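Local coordinates for protein possible metal-dependent hydrolase (Veillonella parvula, PDB 3RPC) that is probably a metal-dependent hydrolase that carries a pair of zinc ions in a metallo-beta-lactamase-type fold, at residues F43-R48 with Q195-E200; H132-M137 with F199-I204; T191-I196 with H232-R237. One frame throughout, in Å; residues are numbered along the deposited sequence.

Contact 1 (F43-R48 with Q195-E200)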
ATOM      1  N   PHE A  43      20.914   9.697  11.632  1.00 18.05           N
ATOM      2  CA  PHE A  43      21.249   9.741  13.046  1.00 17.29           C
ATOM      3  C   PHE A  43      22.528   8.940  13.324  1.00 19.02           C
ATOM      4  O   PHE A  43      22.661   7.789  12.897  1.00 16.87           O
ATOM      5  CB  PHE A  43      20.051   9.185  13.826  1.00 16.67           C
ATOM      6  CG  PHE A  43      20.218   9.184  15.325  1.00 16.53           C
ATOM      7  CD1 PHE A  43      19.946  10.325  16.068  1.00 17.76           C
ATOM      8  CD2 PHE A  43      20.607   8.042  15.992  1.00 17.60           C
ATOM      9  CE1 PHE A  43      20.069  10.315  17.447  1.00 18.20           C
ATOM     10  CE2 PHE A  43      20.741   8.022  17.372  1.00 14.97           C
ATOM     11  CZ  PHE A  43      20.475   9.166  18.106  1.00 18.01           C
ATOM     12  N   ASN A  44      23.477   9.554  14.018  1.00 16.18           N
ATOM     13  CA  ASN A  44      24.690   8.864  14.452  1.00 16.09           C
ATOM     14  C   ASN A  44      25.495   8.311  13.264  1.00 18.12           C
ATOM     15  O   ASN A  44      26.025   7.202  13.331  1.00 18.72           O
ATOM     16  CB  ASN A  44      24.307   7.729  15.415  1.00 15.77           C
ATOM     17  CG  ASN A  44      25.504   7.067  16.075  1.00 20.29           C
ATOM     18  OD1 ASN A  44      26.508   7.706  16.377  1.00 21.25           O
ATOM     19  ND2 ASN A  44      25.395   5.760  16.297  1.00 22.22           N
ATOM     20  N   TYR A  45      25.585   9.084  12.184  1.00 17.66           N
ATOM     21  CA  TYR A  45      26.223   8.607  10.953  1.00 21.50           C
ATOM     22  C   TYR A  45      27.704   8.295  11.128  1.00 20.94           C
ATOM     23  O   TYR A  45      28.282   7.568  10.312  1.00 22.94           O
ATOM     24  CB  TYR A  45      26.027   9.594   9.795  1.00 19.47           C
ATOM     25  CG  TYR A  45      26.726  10.928   9.970  1.00 21.12           C
ATOM     26  CD1 TYR A  45      28.057  11.098   9.595  1.00 28.03           C
ATOM     27  CD2 TYR A  45      26.046  12.021  10.481  1.00 22.49           C
ATOM     28  CE1 TYR A  45      28.689  12.321   9.746  1.00 34.07           C
ATOM     29  CE2 TYR A  45      26.671  13.243  10.637  1.00 28.73           C
ATOM     30  CZ  TYR A  45      27.987  13.388  10.266  1.00 34.03           C
ATOM     31  OH  TYR A  45      28.590  14.615  10.426  1.00 38.59           O
ATOM     32  N   GLN A  46      28.321   8.829  12.179  1.00 20.44           N
ATOM     33  CA  GLN A  46      29.751   8.607  12.423  1.00 24.48           C
ATOM     34  C   GLN A  46      30.072   7.158  12.785  1.00 23.15           C
ATOM     35  O   GLN A  46      31.206   6.700  12.624  1.00 24.24           O
ATOM     36  CB  GLN A  46      30.260   9.545  13.523  1.00 26.58           C
ATOM     37  CG  GLN A  46      30.194  11.023  13.165  1.00 25.61           C
ATOM     38  CD  GLN A  46      28.930  11.702  13.661  1.00 27.97           C
ATOM     39  OE1 GLN A  46      27.898  11.055  13.885  1.00 23.20           O
ATOM     40  NE2 GLN A  46      29.008  13.019  13.845  1.00 25.57           N
ATOM     41  N   GLN A  47      29.070   6.436  13.268  1.00 19.93           N
ATOM     42  CA  GLN A  47      29.256   5.077  13.750  1.00 20.81           C
ATOM     43  C   GLN A  47      29.230   4.075  12.598  1.00 20.58           C
ATOM     44  O   GLN A  47      28.335   4.102  11.750  1.00 21.12           O
ATOM     45  CB  GLN A  47      28.171   4.743  14.777  1.00 20.61           C
ATOM     46  CG  GLN A  47      28.210   3.318  15.301  1.00 23.84           C
ATOM     47  CD  GLN A  47      28.164   3.271  16.814  1.00 38.69           C
ATOM     48  OE1 GLN A  47      27.227   3.781  17.437  1.00 32.08           O
ATOM     49  NE2 GLN A  47      29.191   2.681  17.420  1.00 41.81           N
ATOM     50  N   ARG A  48      30.227   3.193  12.565  1.00 22.85           N
ATOM     51  CA  ARG A  48      30.286   2.161  11.534  1.00 20.72           C
ATOM     52  C   ARG A  48      29.289   1.041  11.831  1.00 20.55           C
ATOM     53  O   ARG A  48      28.811   0.904  12.955  1.00 21.38           O
ATOM     54  CB  ARG A  48      31.714   1.613  11.415  1.00 23.17           C
ATOM     55  CG  ARG A  48      32.731   2.680  10.992  1.00 25.72           C
ATOM     56  CD  ARG A  48      34.103   2.098  10.657  1.00 30.85           C
ATOM     57  NE  ARG A  48      34.044   1.119   9.574  1.00 29.41           N
ATOM     58  CZ  ARG A  48      34.006   1.427   8.284  1.00 30.96           C
ATOM     59  NH1 ARG A  48      33.961   0.458   7.375  1.00 35.45           N
ATOM     60  NH2 ARG A  48      34.018   2.692   7.892  1.00 34.22           N
ATOM     61  N   GLN A 195      16.371   6.959  12.381  1.00 13.93           N
ATOM     62  CA  GLN A 195      16.087   8.376  12.150  1.00 14.27           C
ATOM     63  C   GLN A 195      17.056   9.028  11.183  1.00 17.17           C
ATOM     64  O   GLN A 195      18.214   8.614  11.051  1.00 16.95           O
ATOM     65  CB  GLN A 195      16.065   9.140  13.470  1.00 15.17           C
ATOM     66  CG  GLN A 195      14.920   8.741  14.348  1.00 13.98           C
ATOM     67  CD  GLN A 195      14.725   9.692  15.509  1.00 16.28           C
ATOM     68  OE1 GLN A 195      15.465   9.653  16.475  1.00 17.32           O
ATOM     69  NE2 GLN A 195      13.719  10.557  15.412  1.00 16.48           N
ATOM     70  N   ILE A 196      16.563  10.082  10.541  1.00 16.52           N
ATOM     71  CA  ILE A 196      17.299  10.835   9.543  1.00 17.90           C
ATOM     72  C   ILE A 196      17.574  12.215  10.106  1.00 18.21           C
ATOM     73  O   ILE A 196      16.720  12.771  10.793  1.00 18.80           O
ATOM     74  CB  ILE A 196      16.448  11.019   8.270  1.00 20.81           C
ATOM     75  CG1 ILE A 196      15.852   9.679   7.799  1.00 23.16           C
ATOM     76  CG2 ILE A 196      17.275  11.681   7.166  1.00 25.41           C
ATOM     77  CD1 ILE A 196      16.878   8.617   7.461  1.00 27.68           C
ATOM     78  N   LEU A 197      18.751  12.769   9.831  1.00 17.09           N
ATOM     79  CA  LEU A 197      19.066  14.110  10.310  1.00 18.14           C
ATOM     80  C   LEU A 197      18.067  15.110   9.738  1.00 22.59           C
ATOM     81  O   LEU A 197      17.724  15.067   8.553  1.00 22.69           O
ATOM     82  CB  LEU A 197      20.505  14.494   9.952  1.00 17.93           C
ATOM     83  CG  LEU A 197      21.630  13.621  10.521  1.00 22.69           C
ATOM     84  CD1 LEU A 197      22.979  14.071   9.971  1.00 25.70           C
ATOM     85  CD2 LEU A 197      21.632  13.644  12.040  1.00 23.34           C
ATOM     86  N   GLY A 198      17.576  16.000  10.596  1.00 20.27           N
ATOM     87  CA  GLY A 198      16.658  17.037  10.166  1.00 22.20           C
ATOM     88  C   GLY A 198      15.191  16.654  10.172  1.00 25.24           C
ATOM     89  O   GLY A 198      14.341  17.472   9.820  1.00 27.10           O
ATOM     90  N   PHE A 199      14.882  15.423  10.575  1.00 18.40           N
ATOM     91  CA  PHE A 199      13.496  14.943  10.632  1.00 20.05           C
ATOM     92  C   PHE A 199      13.165  14.363  12.008  1.00 21.35           C
ATOM     93  O   PHE A 199      13.963  13.630  12.578  1.00 21.79           O
ATOM     94  CB  PHE A 199      13.224  13.888   9.549  1.00 21.56           C
ATOM     95  CG  PHE A 199      13.304  14.419   8.144  1.00 26.77           C
ATOM     96  CD1 PHE A 199      14.530  14.566   7.510  1.00 26.09           C
ATOM     97  CD2 PHE A 199      12.149  14.772   7.461  1.00 31.87           C
ATOM     98  CE1 PHE A 199      14.601  15.063   6.214  1.00 31.12           C
ATOM     99  CE2 PHE A 199      12.210  15.265   6.164  1.00 32.73           C
ATOM    100  CZ  PHE A 199      13.434  15.413   5.542  1.00 31.08           C
ATOM    101  N   GLU A 200      11.979  14.676  12.521  1.00 17.73           N
ATOM    102  CA  GLU A 200      11.585  14.338  13.895  1.00 20.76           C
ATOM    103  C   GLU A 200      11.159  12.891  14.154  1.00 25.86           C
ATOM    104  O   GLU A 200      11.356  12.358  15.253  1.00 28.93           O
ATOM    105  CB  GLU A 200      10.426  15.241  14.328  1.00 26.70           C
ATOM    106  CG  GLU A 200      10.741  16.717  14.328  1.00 33.52           C
ATOM    107  CD  GLU A 200       9.707  17.519  15.100  1.00 35.79           C
ATOM    108  OE1 GLU A 200       8.731  16.905  15.580  1.00 31.36           O
ATOM    109  OE2 GLU A 200       9.875  18.753  15.227  1.00 42.65           O
TER
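Phe43 and Gln195 make the tight part of this surface contact: the N-H of Phe43 meets the O of Gln195 at 3.0 Å in a nearly straight bond (166°), with the donor standing above the carbonyl plane. Beside it, Phe43 CB lies 3.4 Å from Gln195 O, and Phe43 CB and Gln195 CB are 4.0 Å apart. The CG of Phe43 is anti to its backbone N (chi1 -179°), and the ring beyond it leads off to Ala234. Both loops are shaped by beta turns, a type I turn from Asn44 to Gln47 and a type II turn from Ile196 to Phe199, the latter with Gly198 at a positive phi. Within the metallo-beta-lactamase-like domain they are surface loops, following strand 22-26 and strand 186-190. Asn44 ND2 braces the type I turn by donating to Gln47 OE1 (2.9 Å), in the plane of both amides. Asn231 ties the base of this loop, accepting from Asn44 ND2 with its O and donating to Phe43 O with its ND2. The loose, exposed side belongs to Leu197 and Tyr45. Leu197 CD2 rests against the Phe43 backbone, and its CD1 meets Tyr45 CD2 at 3.7 Å, the two side chains crossing at about a right angle. Gln46 CD sits 3.8 Å above the centre of one face of the Tyr45 ring.

Contact 2 (H132-M137 with F199-I204). With ZN (zinc ion), chain E.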
ATOM      1  N   HIS A 132       7.826   3.160   4.349  1.00 13.31           N
ATOM      2  CA  HIS A 132       9.127   3.223   5.022  1.00 16.65           C
ATOM      3  C   HIS A 132       9.464   4.679   5.359  1.00 16.60           C
ATOM      4  O   HIS A 132      10.539   5.174   5.006  1.00 15.77           O
ATOM      5  CB  HIS A 132      10.174   2.615   4.062  1.00 16.81           C
ATOM      6  CG  HIS A 132      11.443   2.130   4.708  1.00 18.07           C
ATOM      7  ND1 HIS A 132      11.785   2.377   6.022  1.00 18.22           N
ATOM      8  CD2 HIS A 132      12.462   1.406   4.188  1.00 21.38           C
ATOM      9  CE1 HIS A 132      12.959   1.824   6.281  1.00 18.31           C
ATOM     10  NE2 HIS A 132      13.393   1.232   5.182  1.00 17.62           N
ATOM     11  N   GLY A 133       8.536   5.357   6.040  1.00 15.64           N
ATOM     12  CA  GLY A 133       8.645   6.780   6.324  1.00 15.03           C
ATOM     13  C   GLY A 133       7.276   7.426   6.437  1.00 16.54           C
ATOM     14  O   GLY A 133       6.272   6.850   6.021  1.00 17.31           O
ATOM     15  N   THR A 134       7.231   8.621   7.025  1.00 15.85           N
ATOM     16  CA  THR A 134       5.985   9.361   7.142  1.00 15.06           C
ATOM     17  C   THR A 134       5.643  10.050   5.827  1.00 15.35           C
ATOM     18  O   THR A 134       6.469  10.137   4.918  1.00 19.46           O
ATOM     19  CB  THR A 134       6.114  10.458   8.200  1.00 17.42           C
ATOM     20  OG1 THR A 134       7.149  11.357   7.797  1.00 20.07           O
ATOM     21  CG2 THR A 134       6.460   9.853   9.549  1.00 22.26           C
ATOM     22  N   VAL A 135       4.419  10.568   5.743  1.00 17.13           N
ATOM     23  CA  VAL A 135       3.980  11.289   4.553  1.00 19.39           C
ATOM     24  C   VAL A 135       4.906  12.454   4.234  1.00 19.23           C
ATOM     25  O   VAL A 135       5.298  12.647   3.079  1.00 22.78           O
ATOM     26  CB  VAL A 135       2.540  11.804   4.696  1.00 22.80           C
ATOM     27  CG1 VAL A 135       2.180  12.738   3.543  1.00 30.06           C
ATOM     28  CG2 VAL A 135       1.576  10.647   4.765  1.00 23.90           C
ATOM     29  N   GLU A 136       5.264  13.221   5.262  1.00 20.27           N
ATOM     30  CA  GLU A 136       6.193  14.335   5.106  1.00 25.21           C
ATOM     31  C   GLU A 136       7.532  13.901   4.509  1.00 26.48           C
ATOM     32  O   GLU A 136       8.114  14.599   3.679  1.00 26.33           O
ATOM     33  CB  GLU A 136       6.423  15.042   6.448  1.00 31.74           C
ATOM     34  CG  GLU A 136       7.771  15.746   6.527  1.00 42.81           C
ATOM     35  CD  GLU A 136       7.817  16.834   7.581  1.00 53.84           C
ATOM     36  OE1 GLU A 136       6.915  16.873   8.446  1.00 55.66           O
ATOM     37  OE2 GLU A 136       8.756  17.660   7.535  1.00 56.77           O
HETATM   38  N   MSE A 137       8.028  12.741   4.924  1.00 23.31           N
HETATM   39  CA  MSE A 137       9.286  12.256   4.372  1.00 22.19           C
HETATM   40  C   MSE A 137       9.146  11.871   2.910  1.00 22.03           C
HETATM   41  O   MSE A 137      10.061  12.090   2.114  1.00 24.39           O
HETATM   42  CB  MSE A 137       9.802  11.060   5.164  1.00 27.36           C
HETATM   43  CG  MSE A 137      10.119  11.378   6.600  1.00 27.38           C
HETATM   44 SE   MSE A 137      10.752   9.749   7.441  0.52 23.12          SE
HETATM   45  CE  MSE A 137      11.274  10.484   9.165  1.00 28.05           C
ATOM     46  N   PHE A 199      14.882  15.423  10.575  1.00 18.40           N
ATOM     47  CA  PHE A 199      13.496  14.943  10.632  1.00 20.05           C
ATOM     48  C   PHE A 199      13.165  14.363  12.008  1.00 21.35           C
ATOM     49  O   PHE A 199      13.963  13.630  12.578  1.00 21.79           O
ATOM     50  CB  PHE A 199      13.224  13.888   9.549  1.00 21.56           C
ATOM     51  CG  PHE A 199      13.304  14.419   8.144  1.00 26.77           C
ATOM     52  CD1 PHE A 199      14.530  14.566   7.510  1.00 26.09           C
ATOM     53  CD2 PHE A 199      12.149  14.772   7.461  1.00 31.87           C
ATOM     54  CE1 PHE A 199      14.601  15.063   6.214  1.00 31.12           C
ATOM     55  CE2 PHE A 199      12.210  15.265   6.164  1.00 32.73           C
ATOM     56  CZ  PHE A 199      13.434  15.413   5.542  1.00 31.08           C
ATOM     57  N   GLU A 200      11.979  14.676  12.521  1.00 17.73           N
ATOM     58  CA  GLU A 200      11.585  14.338  13.895  1.00 20.76           C
ATOM     59  C   GLU A 200      11.159  12.891  14.154  1.00 25.86           C
ATOM     60  O   GLU A 200      11.356  12.358  15.253  1.00 28.93           O
ATOM     61  CB  GLU A 200      10.426  15.241  14.328  1.00 26.70           C
ATOM     62  CG  GLU A 200      10.741  16.717  14.328  1.00 33.52           C
ATOM     63  CD  GLU A 200       9.707  17.519  15.100  1.00 35.79           C
ATOM     64  OE1 GLU A 200       8.731  16.905  15.580  1.00 31.36           O
ATOM     65  OE2 GLU A 200       9.875  18.753  15.227  1.00 42.65           O
ATOM     66  N   ASP A 201      10.531  12.274  13.166  1.00 19.89           N
ATOM     67  CA  ASP A 201       9.936  10.955  13.359  1.00 18.83           C
ATOM     68  C   ASP A 201      10.883   9.848  12.890  1.00 17.67           C
ATOM     69  O   ASP A 201      12.093  10.012  12.962  1.00 17.97           O
ATOM     70  CB  ASP A 201       8.585  10.894  12.652  1.00 19.29           C
ATOM     71  CG  ASP A 201       7.581  11.854  13.261  1.00 23.83           C
ATOM     72  OD1 ASP A 201       7.470  11.858  14.504  1.00 24.83           O
ATOM     73  OD2 ASP A 201       6.927  12.613  12.505  1.00 26.63           O
ATOM     74  N   SER A 202      10.348   8.730  12.423  1.00 16.31           N
ATOM     75  CA  SER A 202      11.204   7.609  12.026  1.00 15.88           C
ATOM     76  C   SER A 202      10.763   7.005  10.700  1.00 17.62           C
ATOM     77  O   SER A 202       9.616   7.152  10.281  1.00 16.35           O
ATOM     78  CB  SER A 202      11.203   6.542  13.125  1.00 17.36           C
ATOM     79  OG  SER A 202      11.942   5.382  12.761  1.00 15.10           O
ATOM     80  N   ILE A 203      11.685   6.325  10.035  1.00 14.55           N
ATOM     81  CA  ILE A 203      11.340   5.529   8.862  1.00 14.50           C
ATOM     82  C   ILE A 203      10.837   4.130   9.204  1.00 16.23           C
ATOM     83  O   ILE A 203      10.396   3.404   8.315  1.00 15.88           O
ATOM     84  CB  ILE A 203      12.525   5.408   7.895  1.00 15.52           C
ATOM     85  CG1 ILE A 203      13.726   4.767   8.605  1.00 17.45           C
ATOM     86  CG2 ILE A 203      12.874   6.784   7.323  1.00 19.50           C
ATOM     87  CD1 ILE A 203      14.912   4.460   7.681  1.00 22.63           C
ATOM     88  N   ILE A 204      10.942   3.726  10.469  1.00 14.97           N
ATOM     89  CA  ILE A 204      10.376   2.454  10.906  1.00 14.30           C
ATOM     90  C   ILE A 204       9.633   2.682  12.217  1.00 15.58           C
ATOM     91  O   ILE A 204       9.261   3.813  12.529  1.00 17.59           O
ATOM     92  CB  ILE A 204      11.433   1.317  11.037  1.00 14.80           C
ATOM     93  CG1 ILE A 204      12.563   1.693  12.001  1.00 15.53           C
ATOM     94  CG2 ILE A 204      12.031   0.986   9.662  1.00 15.70           C
ATOM     95  CD1 ILE A 204      13.561   0.539  12.287  1.00 15.23           C
TER
HETATM   96 ZN    ZN E 301      14.830  -0.341   4.964  0.66 17.63          ZN
HETATM   97  O   HOH W   1       7.272  13.202   9.841  1.00 31.72           O
HETATM   98  O   HOH W   2      16.557  -0.459   5.972  1.00 22.04           O
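The backbones are closest at Gly133 and Ile203, whose CA atoms lie 3.9 Å apart, and spread to 8.0 Å between the CA atoms of Met137 and Phe199. His132 CG is anti to its backbone N (chi1 -159°) and lies 4.0 Å from Ile203 O. The ring is held at both nitrogens: NE2 binds a zinc ion at 2.1 Å, while ND1 donates to Ile203 O (2.9 Å, 160°) close to the ring plane. Together the two bonds fix the ring's rotation; the donor stands above the plane of the Ile203 carbonyl, which would be expected to make the histidine a stronger zinc ligand. Ile203 CD1 and Ile204 CG2 both pack on His132 CE1. Farther along, the extended selenomethionine Met137 lays its SE on Ile203 CG2 (3.6 Å) and its CE on Phe199 CB (3.9 Å), sliding past Phe199 in the opposite direction. One water bridges Thr134 OG1 and Asp201 OD2, and Thr134 OG1 also accepts a weak capping bond from Met137 N. His72, His74 and Asp168 complete the protein ligands of this zinc, with a water as a further ligand. The contact joins the loop after strand 123-128, as it enters helix 135-138, to the loop between strand 186-190 and helix 207-216.

Contact 3 (T191-I196 with H232-R237)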
ATOM      1  N   THR A 191      11.716  -2.267  15.491  1.00 13.53           N
ATOM      2  CA  THR A 191      11.411  -1.211  16.459  1.00 11.90           C
ATOM      3  C   THR A 191      12.608  -0.348  16.835  1.00 14.55           C
ATOM      4  O   THR A 191      12.583   0.338  17.863  1.00 14.05           O
ATOM      5  CB  THR A 191      10.792  -1.797  17.748  1.00 14.41           C
ATOM      6  OG1 THR A 191      11.743  -2.655  18.405  1.00 14.63           O
ATOM      7  CG2 THR A 191       9.548  -2.594  17.427  1.00 15.98           C
ATOM      8  N   GLY A 192      13.635  -0.355  15.992  1.00 13.59           N
ATOM      9  CA  GLY A 192      14.827   0.427  16.248  1.00 15.48           C
ATOM     10  C   GLY A 192      14.700   1.926  16.018  1.00 13.28           C
ATOM     11  O   GLY A 192      15.636   2.673  16.296  1.00 13.12           O
ATOM     12  N   TYR A 193      13.557   2.379  15.502  1.00 13.61           N
ATOM     13  CA  TYR A 193      13.304   3.813  15.366  1.00 12.78           C
ATOM     14  C   TYR A 193      14.460   4.519  14.648  1.00 12.47           C
ATOM     15  O   TYR A 193      15.058   5.483  15.152  1.00 14.59           O
ATOM     16  CB  TYR A 193      13.044   4.421  16.742  1.00 12.69           C
ATOM     17  CG  TYR A 193      12.235   5.699  16.761  1.00 14.84           C
ATOM     18  CD1 TYR A 193      10.894   5.701  16.402  1.00 15.94           C
ATOM     19  CD2 TYR A 193      12.804   6.894  17.193  1.00 15.99           C
ATOM     20  CE1 TYR A 193      10.141   6.878  16.452  1.00 16.07           C
ATOM     21  CE2 TYR A 193      12.070   8.065  17.252  1.00 17.72           C
ATOM     22  CZ  TYR A 193      10.746   8.046  16.879  1.00 16.03           C
ATOM     23  OH  TYR A 193      10.020   9.222  16.940  1.00 19.95           O
ATOM     24  N   ALA A 194      14.771   4.020  13.454  1.00 15.33           N
ATOM     25  CA  ALA A 194      15.802   4.607  12.613  1.00 14.16           C
ATOM     26  C   ALA A 194      15.423   6.041  12.250  1.00 13.08           C
ATOM     27  O   ALA A 194      14.286   6.301  11.838  1.00 14.50           O
ATOM     28  CB  ALA A 194      15.983   3.766  11.360  1.00 16.61           C
ATOM     29  N   GLN A 195      16.371   6.959  12.381  1.00 13.93           N
ATOM     30  CA  GLN A 195      16.087   8.376  12.150  1.00 14.27           C
ATOM     31  C   GLN A 195      17.056   9.028  11.183  1.00 17.17           C
ATOM     32  O   GLN A 195      18.214   8.614  11.051  1.00 16.95           O
ATOM     33  CB  GLN A 195      16.065   9.140  13.470  1.00 15.17           C
ATOM     34  CG  GLN A 195      14.920   8.741  14.348  1.00 13.98           C
ATOM     35  CD  GLN A 195      14.725   9.692  15.509  1.00 16.28           C
ATOM     36  OE1 GLN A 195      15.465   9.653  16.475  1.00 17.32           O
ATOM     37  NE2 GLN A 195      13.719  10.557  15.412  1.00 16.48           N
ATOM     38  N   ILE A 196      16.563  10.082  10.541  1.00 16.52           N
ATOM     39  CA  ILE A 196      17.299  10.835   9.543  1.00 17.90           C
ATOM     40  C   ILE A 196      17.574  12.215  10.106  1.00 18.21           C
ATOM     41  O   ILE A 196      16.720  12.771  10.793  1.00 18.80           O
ATOM     42  CB  ILE A 196      16.448  11.019   8.270  1.00 20.81           C
ATOM     43  CG1 ILE A 196      15.852   9.679   7.799  1.00 23.16           C
ATOM     44  CG2 ILE A 196      17.275  11.681   7.166  1.00 25.41           C
ATOM     45  CD1 ILE A 196      16.878   8.617   7.461  1.00 27.68           C
ATOM     46  N   HIS A 232      21.790   4.201  12.725  1.00 15.55           N
ATOM     47  CA  HIS A 232      20.760   5.230  12.882  1.00 17.26           C
ATOM     48  C   HIS A 232      19.514   4.822  13.663  1.00 17.63           C
ATOM     49  O   HIS A 232      18.594   5.624  13.811  1.00 14.43           O
ATOM     50  CB  HIS A 232      20.380   5.862  11.533  1.00 18.25           C
ATOM     51  CG  HIS A 232      19.798   4.905  10.537  1.00 19.13           C
ATOM     52  ND1 HIS A 232      20.035   3.547  10.574  1.00 21.77           N
ATOM     53  CD2 HIS A 232      19.003   5.117   9.459  1.00 20.63           C
ATOM     54  CE1 HIS A 232      19.406   2.962   9.568  1.00 25.18           C
ATOM     55  NE2 HIS A 232      18.776   3.893   8.874  1.00 21.92           N
ATOM     56  N   THR A 233      19.498   3.603  14.188  1.00 16.83           N
ATOM     57  CA  THR A 233      18.387   3.156  15.018  1.00 13.97           C
ATOM     58  C   THR A 233      18.521   3.758  16.421  1.00 13.68           C
ATOM     59  O   THR A 233      19.339   3.302  17.241  1.00 16.30           O
ATOM     60  CB  THR A 233      18.287   1.622  15.052  1.00 15.09           C
ATOM     61  OG1 THR A 233      19.604   1.040  15.103  1.00 16.48           O
ATOM     62  CG2 THR A 233      17.629   1.140  13.789  1.00 15.31           C
ATOM     63  N   ALA A 234      17.724   4.792  16.669  1.00 13.15           N
ATOM     64  CA  ALA A 234      17.822   5.609  17.872  1.00 14.05           C
ATOM     65  C   ALA A 234      17.162   4.978  19.088  1.00 14.14           C
ATOM     66  O   ALA A 234      17.271   5.498  20.196  1.00 18.04           O
ATOM     67  CB  ALA A 234      17.219   6.971  17.599  1.00 14.60           C
ATOM     68  N   THR A 235      16.486   3.855  18.884  1.00 13.45           N
ATOM     69  CA  THR A 235      15.868   3.117  19.978  1.00 13.04           C
ATOM     70  C   THR A 235      16.563   1.764  20.099  1.00 13.69           C
ATOM     71  O   THR A 235      16.585   0.978  19.143  1.00 15.06           O
ATOM     72  CB  THR A 235      14.374   2.919  19.739  1.00 15.37           C
ATOM     73  OG1 THR A 235      13.722   4.201  19.779  1.00 15.24           O
ATOM     74  CG2 THR A 235      13.767   1.996  20.797  1.00 16.08           C
ATOM     75  N   SER A 236      17.128   1.501  21.275  1.00 14.29           N
ATOM     76  CA  SER A 236      17.942   0.314  21.529  1.00 14.50           C
ATOM     77  C   SER A 236      17.143  -0.768  22.251  1.00 14.90           C
ATOM     78  O   SER A 236      16.024  -0.529  22.696  1.00 15.32           O
ATOM     79  CB  SER A 236      19.121   0.709  22.416  1.00 14.27           C
ATOM     80  OG  SER A 236      18.647   1.141  23.685  1.00 17.62           O
ATOM     81  N   ARG A 237      17.707  -1.965  22.387  1.00 14.72           N
ATOM     82  CA  ARG A 237      17.056  -2.978  23.211  1.00 14.21           C
ATOM     83  C   ARG A 237      16.840  -2.462  24.638  1.00 16.41           C
ATOM     84  O   ARG A 237      15.785  -2.696  25.238  1.00 14.94           O
ATOM     85  CB  ARG A 237      17.892  -4.253  23.269  1.00 16.42           C
ATOM     86  CG  ARG A 237      17.868  -5.112  22.021  1.00 16.55           C
ATOM     87  CD  ARG A 237      18.600  -6.397  22.364  1.00 17.57           C
ATOM     88  NE  ARG A 237      18.536  -7.402  21.314  1.00 19.64           N
ATOM     89  CZ  ARG A 237      19.410  -7.515  20.324  1.00 14.47           C
ATOM     90  NH1 ARG A 237      19.235  -8.479  19.435  1.00 16.47           N
ATOM     91  NH2 ARG A 237      20.433  -6.671  20.220  1.00 17.06           N
TER
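The carbonyl O of His232 receives two groups of the opposing loop, the N-H of Gln195 at 3.0 Å and, more weakly, the CA-H of Ala194. The first of these is one of three backbone hydrogen bonds around a single beta bridge between Ala194 and Thr233. The two loops leave the neighbouring parallel strands 186-190 and 221-225 of one sheet, on the side of the fold where His226 and Asp168 bind zinc, as in the metallo-beta-lactamase superfamily. Further bonds run from Ala234 N to Tyr193 O and from Thr235 N to Gly192 O (3.0 Å, 162°). In all three the donor stands above the carbonyl plane. Gly192 O also lies 3.1 Å from Thr233 CB, which brings this threonine close against the glycine backbone. His232 CG sits between its backbone N and carbonyl carbon (chi1 62°), and the ring offers one face to Ala194. The methyl CB of Ala194 stands 3.8 Å from the centroid of the His232 ring, only 11° off the ring normal, in a CH-pi contact. Phe39 also meets this ring, and the nearest approach of the His232 side chain to a zinc ion is about 6 Å. On the partly exposed side Gln195 OE1 comes to 3.4 Å from Ala234 CB, while its NE2 is taken up by Asp201 O. Next to helix 237-246, where Thr235 also touches Val240, its CG2 lies near Thr191 O and its OG1 is 3.1 Å from Tyr193 CB.

From the N terminus, the loop after strand 22-26 is closed first by contact 1, which joins it to the loop after strand 186-190. Contact 2 starts later, just beyond strand 123-128, and ends on that same loop, sharing Phe199 and Glu200 with contact 1. Contact 3 begins upstream in this loop, shares Gln195 and Ile196 with contact 1 and crosses contact 2 along the chain, closing a span of 35 residues that includes helix 207-216 and strand 221-225. The 191-204 loop therefore takes part in all three. Within it, Ser202 OG bonds to Ala194 O, tying contacts 2 and 3 together beside the zinc site.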